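Local coordinates for 4-hydroxy-tetrahydrodipicolinate synthase (Thermotoga maritima, PDB 3PB2), which catalyses the condensation of pyruvate with L-aspartate beta-semialdehyde to 4-hydroxy-tetrahydrodipicolinate, a step in the diaminopimelate route to lysine, at residues N21-L26 / E58-K63; V164-A169 / S188-W193; R199-L204 / K237-H242. The protein carries 2 engineered substitutions. All coordinates share one frame; numbering follows the deposited sequence.

Overall arrangement
The chain folds as a TIM barrel of eight parallel strands, and the three contacts close loops in series along it, none nesting in or crossing another. Interaction 1 comes first: helix 58-72 returns against strand 23-24 of the hairpin on the surface of the barrel, closing the first loop. Interaction 2 follows on the far side of the chain's centre, where strands 163-168 and 191-194 pair in the barrel wall after one beta-alpha-beta crossover. Interaction 3 opens soon after, joining helix 200-205 to helix 235-251 outside the barrel. Its centre lies about 17 Å from that of interaction 2, and the two touch through Leu203, which packs on the backbone of Val192 and Trp193.

Interaction 1 (N21-L26 / E58-K63)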
loop_
_atom_site.group_PDB
_atom_site.type_symbol
_atom_site.label_atom_id
_atom_site.label_comp_id
_atom_site.label_asym_id
_atom_site.label_seq_id
_atom_site.Cartn_x
_atom_site.Cartn_y
_atom_site.Cartn_z
ATOM N N ASN A 21 -21.796 7.875 33.120
ATOM C CA ASN A 21 -22.978 7.023 33.311
ATOM C C ASN A 21 -23.852 6.939 32.065
ATOM O O ASN A 21 -25.082 6.885 32.161
ATOM C CB ASN A 21 -23.823 7.501 34.498
ATOM C CG ASN A 21 -23.038 7.548 35.789
ATOM O OD1 ASN A 21 -23.125 8.513 36.549
ATOM N ND2 ASN A 21 -22.264 6.507 36.042
ATOM N N GLY A 22 -23.214 6.938 30.895
ATOM C CA GLY A 22 -23.913 6.788 29.629
ATOM C C GLY A 22 -24.581 8.036 29.057
ATOM O O GLY A 22 -25.243 7.959 28.016
ATOM N N GLU A 23 -24.426 9.174 29.732
ATOM C CA GLU A 23 -24.975 10.446 29.263
ATOM C C GLU A 23 -23.846 11.448 29.016
ATOM O O GLU A 23 -22.715 11.233 29.451
ATOM C CB GLU A 23 -25.932 11.044 30.302
ATOM C CG GLU A 23 -27.017 10.099 30.789
ATOM C CD GLU A 23 -28.068 9.835 29.728
ATOM O OE1 GLU A 23 -28.228 10.688 28.831
ATOM O OE2 GLU A 23 -28.732 8.780 29.792
ATOM N N LEU A 24 -24.160 12.540 28.322
ATOM C CA LEU A 24 -23.235 13.666 28.207
ATOM C C LEU A 24 -22.805 14.137 29.583
ATOM O O LEU A 24 -23.634 14.209 30.495
ATOM C CB LEU A 24 -23.921 14.844 27.519
ATOM C CG LEU A 24 -24.249 14.773 26.039
ATOM C CD1 LEU A 24 -24.808 16.130 25.604
ATOM C CD2 LEU A 24 -23.010 14.408 25.230
ATOM N N ASP A 25 -21.521 14.471 29.732
ATOM C CA ASP A 25 -20.996 15.029 30.978
ATOM C C ASP A 25 -20.624 16.492 30.721
ATOM O O ASP A 25 -19.473 16.801 30.403
ATOM C CB ASP A 25 -19.766 14.225 31.448
ATOM C CG ASP A 25 -19.152 14.767 32.742
ATOM O OD1 ASP A 25 -19.616 15.803 33.257
ATOM O OD2 ASP A 25 -18.175 14.166 33.237
ATOM N N LEU A 26 -21.599 17.389 30.854
ATOM C CA LEU A 26 -21.407 18.772 30.426
ATOM C C LEU A 26 -20.578 19.581 31.413
ATOM O O LEU A 26 -19.956 20.582 31.041
ATOM C CB LEU A 26 -22.748 19.465 30.163
ATOM C CG LEU A 26 -23.545 18.927 28.974
ATOM C CD1 LEU A 26 -24.858 19.683 28.834
ATOM C CD2 LEU A 26 -22.726 19.016 27.691
ATOM N N GLU A 58 -29.354 12.879 18.423
ATOM C CA GLU A 58 -29.803 14.208 17.996
ATOM C C GLU A 58 -30.012 15.177 19.151
ATOM O O GLU A 58 -29.551 16.325 19.103
ATOM C CB GLU A 58 -31.094 14.119 17.162
ATOM C CG GLU A 58 -30.931 13.437 15.810
ATOM C CD GLU A 58 -30.364 14.361 14.739
ATOM O OE1 GLU A 58 -29.468 15.171 15.062
ATOM O OE2 GLU A 58 -30.821 14.281 13.573
ATOM N N ASP A 59 -30.719 14.732 20.186
ATOM C CA ASP A 59 -30.965 15.589 21.347
ATOM C C ASP A 59 -29.655 15.980 22.028
ATOM O O ASP A 59 -29.483 17.121 22.452
ATOM C CB ASP A 59 -31.902 14.911 22.347
ATOM C CG ASP A 59 -33.352 14.926 21.887
ATOM O OD1 ASP A 59 -33.724 15.843 21.115
ATOM O OD2 ASP A 59 -34.113 14.024 22.298
ATOM N N GLU A 60 -28.736 15.026 22.133
ATOM C CA GLU A 60 -27.406 15.302 22.690
ATOM C C GLU A 60 -26.604 16.299 21.859
ATOM O O GLU A 60 -25.950 17.170 22.416
ATOM C CB GLU A 60 -26.609 14.007 22.877
ATOM C CG GLU A 60 -27.233 13.048 23.910
ATOM C CD GLU A 60 -26.487 11.720 24.008
ATOM O OE1 GLU A 60 -25.949 11.261 22.982
ATOM O OE2 GLU A 60 -26.432 11.136 25.110
ATOM N N ARG A 61 -26.647 16.171 20.534
ATOM C CA ARG A 61 -25.977 17.131 19.653
ATOM C C ARG A 61 -26.458 18.555 19.957
ATOM O O ARG A 61 -25.650 19.467 20.151
ATOM C CB ARG A 61 -26.234 16.815 18.168
ATOM C CG ARG A 61 -25.610 15.525 17.642
ATOM C CD ARG A 61 -26.002 15.244 16.171
ATOM N NE ARG A 61 -25.587 16.296 15.237
ATOM C CZ ARG A 61 -24.417 16.322 14.588
ATOM N NH1 ARG A 61 -23.524 15.352 14.760
ATOM N NH2 ARG A 61 -24.133 17.329 13.760
ATOM N N GLU A 62 -27.775 18.744 19.997
ATOM C CA GLU A 62 -28.331 20.076 20.237
ATOM C C GLU A 62 -27.876 20.649 21.584
ATOM O O GLU A 62 -27.511 21.818 21.687
ATOM C CB GLU A 62 -29.862 20.052 20.165
ATOM C CG GLU A 62 -30.501 21.349 20.632
ATOM C CD GLU A 62 -31.998 21.395 20.385
ATOM O OE1 GLU A 62 -32.561 20.377 19.923
ATOM O OE2 GLU A 62 -32.609 22.454 20.656
ATOM N N LYS A 63 -27.900 19.809 22.613
ATOM C CA LYS A 63 -27.478 20.208 23.950
ATOM C C LYS A 63 -26.006 20.619 23.941
ATOM O O LYS A 63 -25.634 21.650 24.495
ATOM C CB LYS A 63 -27.670 19.029 24.912
ATOM C CG LYS A 63 -28.400 19.328 26.204
ATOM C CD LYS A 63 -28.654 18.024 26.968
ATOM C CE LYS A 63 -29.430 18.240 28.265
ATOM N NZ LYS A 63 -28.656 18.998 29.290
HETATM O O HOH W 1 -26.970 12.423 27.339
#
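Leu24 and Glu60 mark the closest backbone approach, CA to CA 7.1 Å, too far for direct pairing, so side chains and one water bridge the gap between the second strand of a beta hairpin and the first turns of helix 58-72. The hairpin, strands 19-20 and 23-24, is a small antiparallel addition to the TIM barrel, and here it lies against one of the barrel's outer helices. Gly22 sits in its turn with a positive phi of 81°, a conformation that glycine adopts without strain.

Leu24 carries the apolar part of the contact. Its CD1 branch reaches the helix at Glu60 O, 3.5 Å away, and lies 4.1 Å from Lys63 CB, one turn further on; CG rests over the aliphatic CB and CG of Glu60. A branched leucine suits this place because it can fill the groove between two residues on the same side of a helix. At the periphery, Leu26 CD1 lies 3.9 Å from Lys63 NZ, a van der Waals contact made where the lysine chain bends at its last torsion (chi4 -67°) and brings its amine beside the methyl group; Leu26 packs further along the helix on Leu64 and Arg67.

The polar part is built round two acidic side chains. Glu60 runs extended beyond CG towards the hairpin, where its OE1 forms a salt bridge with Arg276, which also bonds Gly22 O. That arginine probably offsets the charge of Glu60 and eases the approach of Glu23, whose carboxylate plane is turned 77° from that of Glu60. A water settles between the two acids, donating to Glu23 OE1 and to Glu60 OE2, each at 2.6 Å, and accepting from Leu24 N at 3.0 Å.

Interaction 2 (V164-A169 / S188-W193); sequences VGIKEA and SDFMVW
The parallel strands 163-168 and 191-194 are neighbours in the TIM-barrel wall, the two strands of a beta-alpha-beta unit crossed over by helix 173-186, and the first carries Lys167, the predicted Schiff-base lysine. Four backbone hydrogen bonds join them: Met191 N to Val164 O, Ile166 N to Met191 O, Trp193 N to Ile166 O and Glu168 N to Trp193 O. The straightest, Met191 N to Val164 O, is 3.0 Å long with 178° at the hydrogen. Val164 O also accepts from a water that donates to Asp189 O.

Having no side chain, Gly165 leaves its CA accessible to two rings and to Met191 O. The CA lies over the face of Phe190, 3.6 Å from the ring centroid, a CH-pi contact, while Trp193 CZ3 approaches it to 4.0 Å. Phe190 CE2 also meets Ile166 CG2 at 3.8 Å, and that methyl touches both branches of Val192 on the side facing helix 173-186. Beta-branched residues suit such a strand. Inside the barrel, Trp193 NE1 bonds Phe8 O.

The Lys167 side chain, all four torsions near 180° (chi1 171°), leaves the pair for a cation-pi contact with Tyr138, the probable proton donor/acceptor, near Ile212 of the probable pyruvate site. Bonds of Ile166 and Glu168 flank Lys167, whose own go to strand 134-139, so both neighbouring strands together probably set its backbone.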
loop_
_atom_site.group_PDB
_atom_site.type_symbol
_atom_site.label_atom_id
_atom_site.label_comp_id
_atom_site.label_asym_id
_atom_site.label_seq_id
_atom_site.Cartn_x
_atom_site.Cartn_y
_atom_site.Cartn_z
ATOM N N VAL A 164 -15.317 27.461 3.065
ATOM C CA VAL A 164 -14.236 28.359 3.469
ATOM C C VAL A 164 -12.866 27.726 3.485
ATOM O O VAL A 164 -11.837 28.429 3.476
ATOM C CB VAL A 164 -14.492 29.020 4.856
ATOM C CG1 VAL A 164 -15.695 29.990 4.760
ATOM C CG2 VAL A 164 -14.704 27.950 5.939
ATOM N N GLY A 165 -12.833 26.403 3.516
ATOM C CA GLY A 165 -11.558 25.730 3.570
ATOM C C GLY A 165 -11.682 24.228 3.673
ATOM O O GLY A 165 -12.761 23.638 3.496
ATOM N N ILE A 166 -10.552 23.600 3.937
ATOM C CA ILE A 166 -10.505 22.151 3.988
ATOM C C ILE A 166 -9.582 21.697 5.100
ATOM O O ILE A 166 -8.523 22.281 5.323
ATOM C CB ILE A 166 -10.010 21.588 2.645
ATOM C CG1 ILE A 166 -9.896 20.055 2.700
ATOM C CG2 ILE A 166 -8.655 22.201 2.283
ATOM C CD1 ILE A 166 -9.865 19.395 1.296
ATOM N N LYS A 167 -10.027 20.669 5.817
ATOM C CA LYS A 167 -9.229 20.011 6.823
ATOM C C LYS A 167 -8.603 18.812 6.121
ATOM O O LYS A 167 -9.306 17.870 5.749
ATOM C CB LYS A 167 -10.117 19.560 7.982
ATOM C CG LYS A 167 -9.384 18.672 8.968
ATOM C CD LYS A 167 -10.277 18.280 10.136
ATOM C CE LYS A 167 -9.482 17.366 11.075
ATOM N NZ LYS A 167 -10.338 16.669 12.070
ATOM N N GLU A 168 -7.293 18.865 5.916
ATOM C CA GLU A 168 -6.611 17.891 5.076
ATOM C C GLU A 168 -5.966 16.832 5.941
ATOM O O GLU A 168 -4.889 17.055 6.497
ATOM C CB GLU A 168 -5.555 18.576 4.198
ATOM C CG GLU A 168 -4.769 17.605 3.299
ATOM C CD GLU A 168 -5.685 16.784 2.407
ATOM O OE1 GLU A 168 -5.901 17.197 1.248
ATOM O OE2 GLU A 168 -6.197 15.728 2.863
ATOM N N ALA A 169 -6.621 15.680 6.079
ATOM C CA ALA A 169 -6.045 14.623 6.916
ATOM C C ALA A 169 -5.435 13.469 6.112
ATOM O O ALA A 169 -5.155 12.426 6.667
ATOM C CB ALA A 169 -7.054 14.092 7.935
ATOM N N SER A 188 -7.756 32.785 -3.390
ATOM C CA SER A 188 -6.597 33.119 -2.563
ATOM C C SER A 188 -6.852 33.081 -1.049
ATOM O O SER A 188 -5.916 32.906 -0.274
ATOM C CB SER A 188 -5.997 34.465 -2.988
ATOM O OG SER A 188 -6.919 35.515 -2.776
ATOM N N ASP A 189 -8.103 33.216 -0.622
ATOM C CA ASP A 189 -8.381 33.201 0.820
ATOM C C ASP A 189 -8.988 31.881 1.328
ATOM O O ASP A 189 -9.423 31.775 2.479
ATOM C CB ASP A 189 -9.189 34.433 1.267
ATOM C CG ASP A 189 -10.615 34.432 0.754
ATOM O OD1 ASP A 189 -10.979 33.540 -0.031
ATOM O OD2 ASP A 189 -11.380 35.345 1.137
ATOM N N PHE A 190 -8.979 30.864 0.477
ATOM C CA PHE A 190 -9.399 29.522 0.903
ATOM C C PHE A 190 -8.408 29.013 1.963
ATOM O O PHE A 190 -7.197 29.043 1.740
ATOM C CB PHE A 190 -9.419 28.599 -0.317
ATOM C CG PHE A 190 -10.202 27.327 -0.123
ATOM C CD1 PHE A 190 -11.590 27.327 -0.188
ATOM C CD2 PHE A 190 -9.539 26.114 0.106
ATOM C CE1 PHE A 190 -12.304 26.146 -0.025
ATOM C CE2 PHE A 190 -10.247 24.943 0.275
ATOM C CZ PHE A 190 -11.631 24.950 0.200
ATOM N N MET A 191 -8.911 28.553 3.113
ATOM C CA MET A 191 -8.044 28.071 4.188
ATOM C C MET A 191 -7.714 26.574 4.034
ATOM O O MET A 191 -8.554 25.781 3.612
ATOM C CB MET A 191 -8.687 28.309 5.554
ATOM C CG MET A 191 -9.026 29.782 5.835
ATOM S SD MET A 191 -7.499 30.728 6.014
ATOM C CE MET A 191 -7.920 31.724 7.436
ATOM N N VAL A 192 -6.494 26.190 4.392
ATOM C CA VAL A 192 -6.142 24.765 4.453
ATOM C C VAL A 192 -5.522 24.476 5.806
ATOM O O VAL A 192 -4.459 25.016 6.140
ATOM C CB VAL A 192 -5.199 24.351 3.326
ATOM C CG1 VAL A 192 -4.978 22.819 3.329
ATOM C CG2 VAL A 192 -5.750 24.827 1.964
ATOM N N TRP A 193 -6.233 23.688 6.607
ATOM C CA TRP A 193 -5.776 23.320 7.945
ATOM C C TRP A 193 -5.364 21.850 7.991
ATOM O O TRP A 193 -6.035 20.981 7.410
ATOM C CB TRP A 193 -6.884 23.525 8.972
ATOM C CG TRP A 193 -7.444 24.943 9.063
ATOM C CD1 TRP A 193 -6.873 26.022 9.694
ATOM C CD2 TRP A 193 -8.701 25.400 8.545
ATOM N NE1 TRP A 193 -7.700 27.124 9.588
ATOM C CE2 TRP A 193 -8.827 26.766 8.893
ATOM C CE3 TRP A 193 -9.731 24.785 7.824
ATOM C CZ2 TRP A 193 -9.947 27.525 8.539
ATOM C CZ3 TRP A 193 -10.834 25.534 7.472
ATOM C CH2 TRP A 193 -10.936 26.896 7.828
HETATM O O HOH W 2 -11.837 31.050 3.281
#

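Interaction 3 (R199-L204 / K237-H242). Engineered in segment 237-242: Ala239 (natural residue Arg).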
loop_
_atom_site.group_PDB
_atom_site.type_symbol
_atom_site.label_atom_id
_atom_site.label_comp_id
_atom_site.label_asym_id
_atom_site.label_seq_id
_atom_site.Cartn_x
_atom_site.Cartn_y
_atom_site.Cartn_z
ATOM N N ARG A 199 1.550 16.540 11.048
ATOM C CA ARG A 199 1.776 17.105 9.712
ATOM C C ARG A 199 1.711 18.639 9.765
ATOM O O ARG A 199 2.036 19.322 8.787
ATOM C CB ARG A 199 0.721 16.589 8.711
ATOM C CG ARG A 199 0.865 15.094 8.358
ATOM C CD ARG A 199 2.197 14.820 7.689
ATOM N NE ARG A 199 2.313 13.425 7.248
ATOM C CZ ARG A 199 2.809 12.436 7.987
ATOM N NH1 ARG A 199 3.245 12.676 9.221
ATOM N NH2 ARG A 199 2.867 11.200 7.491
ATOM N N THR A 200 1.299 19.167 10.912
ATOM C CA THR A 200 1.063 20.610 11.051
ATOM C C THR A 200 2.259 21.452 10.605
ATOM O O THR A 200 2.120 22.345 9.771
ATOM C CB THR A 200 0.651 21.004 12.493
ATOM O OG1 THR A 200 -0.535 20.286 12.868
ATOM C CG2 THR A 200 0.361 22.536 12.571
ATOM N N PHE A 201 3.434 21.164 11.152
ATOM C CA PHE A 201 4.634 21.925 10.803
ATOM C C PHE A 201 4.852 21.977 9.291
ATOM O O PHE A 201 5.084 23.051 8.720
ATOM C CB PHE A 201 5.873 21.345 11.487
ATOM C CG PHE A 201 7.142 22.089 11.163
ATOM C CD1 PHE A 201 7.395 23.335 11.727
ATOM C CD2 PHE A 201 8.073 21.553 10.291
ATOM C CE1 PHE A 201 8.558 24.028 11.428
ATOM C CE2 PHE A 201 9.246 22.238 9.992
ATOM C CZ PHE A 201 9.490 23.471 10.561
ATOM N N TYR A 202 4.761 20.825 8.636
ATOM C CA TYR A 202 5.007 20.775 7.195
ATOM C C TYR A 202 3.894 21.428 6.384
ATOM O O TYR A 202 4.158 22.010 5.341
ATOM C CB TYR A 202 5.294 19.347 6.728
ATOM C CG TYR A 202 6.568 18.831 7.354
ATOM C CD1 TYR A 202 7.810 19.309 6.944
ATOM C CD2 TYR A 202 6.527 17.913 8.394
ATOM C CE1 TYR A 202 8.980 18.860 7.543
ATOM C CE2 TYR A 202 7.682 17.473 9.005
ATOM C CZ TYR A 202 8.900 17.945 8.572
ATOM O OH TYR A 202 10.039 17.489 9.170
ATOM N N LEU A 203 2.656 21.317 6.856
ATOM C CA LEU A 203 1.547 22.010 6.194
ATOM C C LEU A 203 1.686 23.530 6.305
ATOM O O LEU A 203 1.324 24.268 5.379
ATOM C CB LEU A 203 0.200 21.541 6.739
ATOM C CG LEU A 203 -1.029 22.249 6.162
ATOM C CD1 LEU A 203 -2.135 21.215 5.983
ATOM C CD2 LEU A 203 -1.437 23.374 7.116
ATOM N N LEU A 204 2.217 24.005 7.428
ATOM C CA LEU A 204 2.561 25.422 7.538
ATOM C C LEU A 204 3.638 25.800 6.520
ATOM O O LEU A 204 3.549 26.841 5.858
ATOM C CB LEU A 204 3.028 25.774 8.956
ATOM C CG LEU A 204 1.914 25.692 9.989
ATOM C CD1 LEU A 204 2.467 25.797 11.404
ATOM C CD2 LEU A 204 0.869 26.789 9.705
ATOM N N LYS A 237 12.053 27.865 16.204
ATOM C CA LYS A 237 11.298 27.615 17.431
ATOM C C LYS A 237 10.077 26.730 17.153
ATOM O O LYS A 237 9.753 25.832 17.934
ATOM C CB LYS A 237 10.894 28.926 18.119
ATOM C CG LYS A 237 12.046 29.590 18.857
ATOM C CD LYS A 237 11.565 30.661 19.820
ATOM C CE LYS A 237 12.676 31.087 20.774
ATOM N NZ LYS A 237 13.859 31.647 20.058
ATOM N N SER A 238 9.409 26.977 16.032
ATOM C CA SER A 238 8.259 26.155 15.644
ATOM C C SER A 238 8.682 24.694 15.515
ATOM O O SER A 238 7.991 23.795 15.998
ATOM C CB SER A 238 7.649 26.664 14.335
ATOM O OG SER A 238 6.531 25.886 13.948
ATOM N N ALA A 239 9.827 24.460 14.878
ATOM C CA ALA A 239 10.353 23.106 14.710
ATOM C C ALA A 239 10.715 22.445 16.042
ATOM O O ALA A 239 10.473 21.245 16.236
ATOM C CB ALA A 239 11.564 23.111 13.772
ATOM N N GLU A 240 11.299 23.223 16.951
ATOM C CA GLU A 240 11.624 22.727 18.290
ATOM C C GLU A 240 10.352 22.330 19.031
ATOM O O GLU A 240 10.317 21.300 19.711
ATOM C CB GLU A 240 12.412 23.777 19.096
ATOM C CG GLU A 240 13.820 23.978 18.588
ATOM C CD GLU A 240 14.547 25.155 19.242
ATOM O OE1 GLU A 240 13.906 25.958 19.958
ATOM O OE2 GLU A 240 15.772 25.272 19.030
ATOM N N VAL A 241 9.304 23.141 18.891
ATOM C CA VAL A 241 8.036 22.828 19.538
ATOM C C VAL A 241 7.459 21.535 18.968
ATOM O O VAL A 241 6.971 20.681 19.708
ATOM C CB VAL A 241 7.008 23.959 19.385
ATOM C CG1 VAL A 241 5.664 23.517 19.952
ATOM C CG2 VAL A 241 7.510 25.231 20.067
ATOM N N HIS A 242 7.520 21.415 17.644
ATOM C CA HIS A 242 7.111 20.211 16.933
ATOM C C HIS A 242 7.885 18.985 17.443
ATOM O O HIS A 242 7.307 17.919 17.673
ATOM C CB HIS A 242 7.331 20.446 15.438
ATOM C CG HIS A 242 7.303 19.207 14.602
ATOM N ND1 HIS A 242 6.135 18.541 14.292
ATOM C CD2 HIS A 242 8.298 18.536 13.974
ATOM C CE1 HIS A 242 6.415 17.505 13.521
ATOM N NE2 HIS A 242 7.720 17.477 13.317
HETATM O O HOH W 3 3.556 19.205 13.231
#
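Phe201 and His242 bring together helices 200-205 and 235-251, whose segments run nearly antiparallel, at 156°, with axes 10.6 Å apart at the closest. They lie outside the TIM-barrel strands, and so wide a spacing suits large aromatic side chains.

The aromatic contacts centre on His242. Phe201 CB sits over one face of the imidazole, 4.2 Å from its centroid, a CH-pi contact. The phenyl ring itself is nearly parallel to the imidazole, at 21°, but slid so far aside, with centroids 5.6 Å apart, that little of one ring lies above the other. The Phe201 ring lies towards helix 235-251 because chi1 is 180°, with CG pointing away from its own backbone N.

Apolar and edge contacts surround the outer part of the Phe201 ring. Ser238 OG lies in the ring plane at its edge, 3.5 Å from CD1, while the hydroxyl is hydrogen-bonded to Leu226 O; a small residue here leaves room for the ring. Phe201 CZ touches CB of Ala239, an engineered residue that replaces a natural arginine, at 3.8 Å.

Polar links run through water and a second subunit. One water accepts from Phe201 N at 2.9 Å and, weakly, from His242 ND1. The other ring nitrogen, NE2, makes a weak bond to Asp177 of the second subunit, whose carboxylate also receives Tyr202 OH. Two weak bonds would help to orient the imidazole, and an acid nearby would tend to favour its protonated form. By sharing that aspartate, His242 and Tyr202 connect the helix pair to the subunit interface.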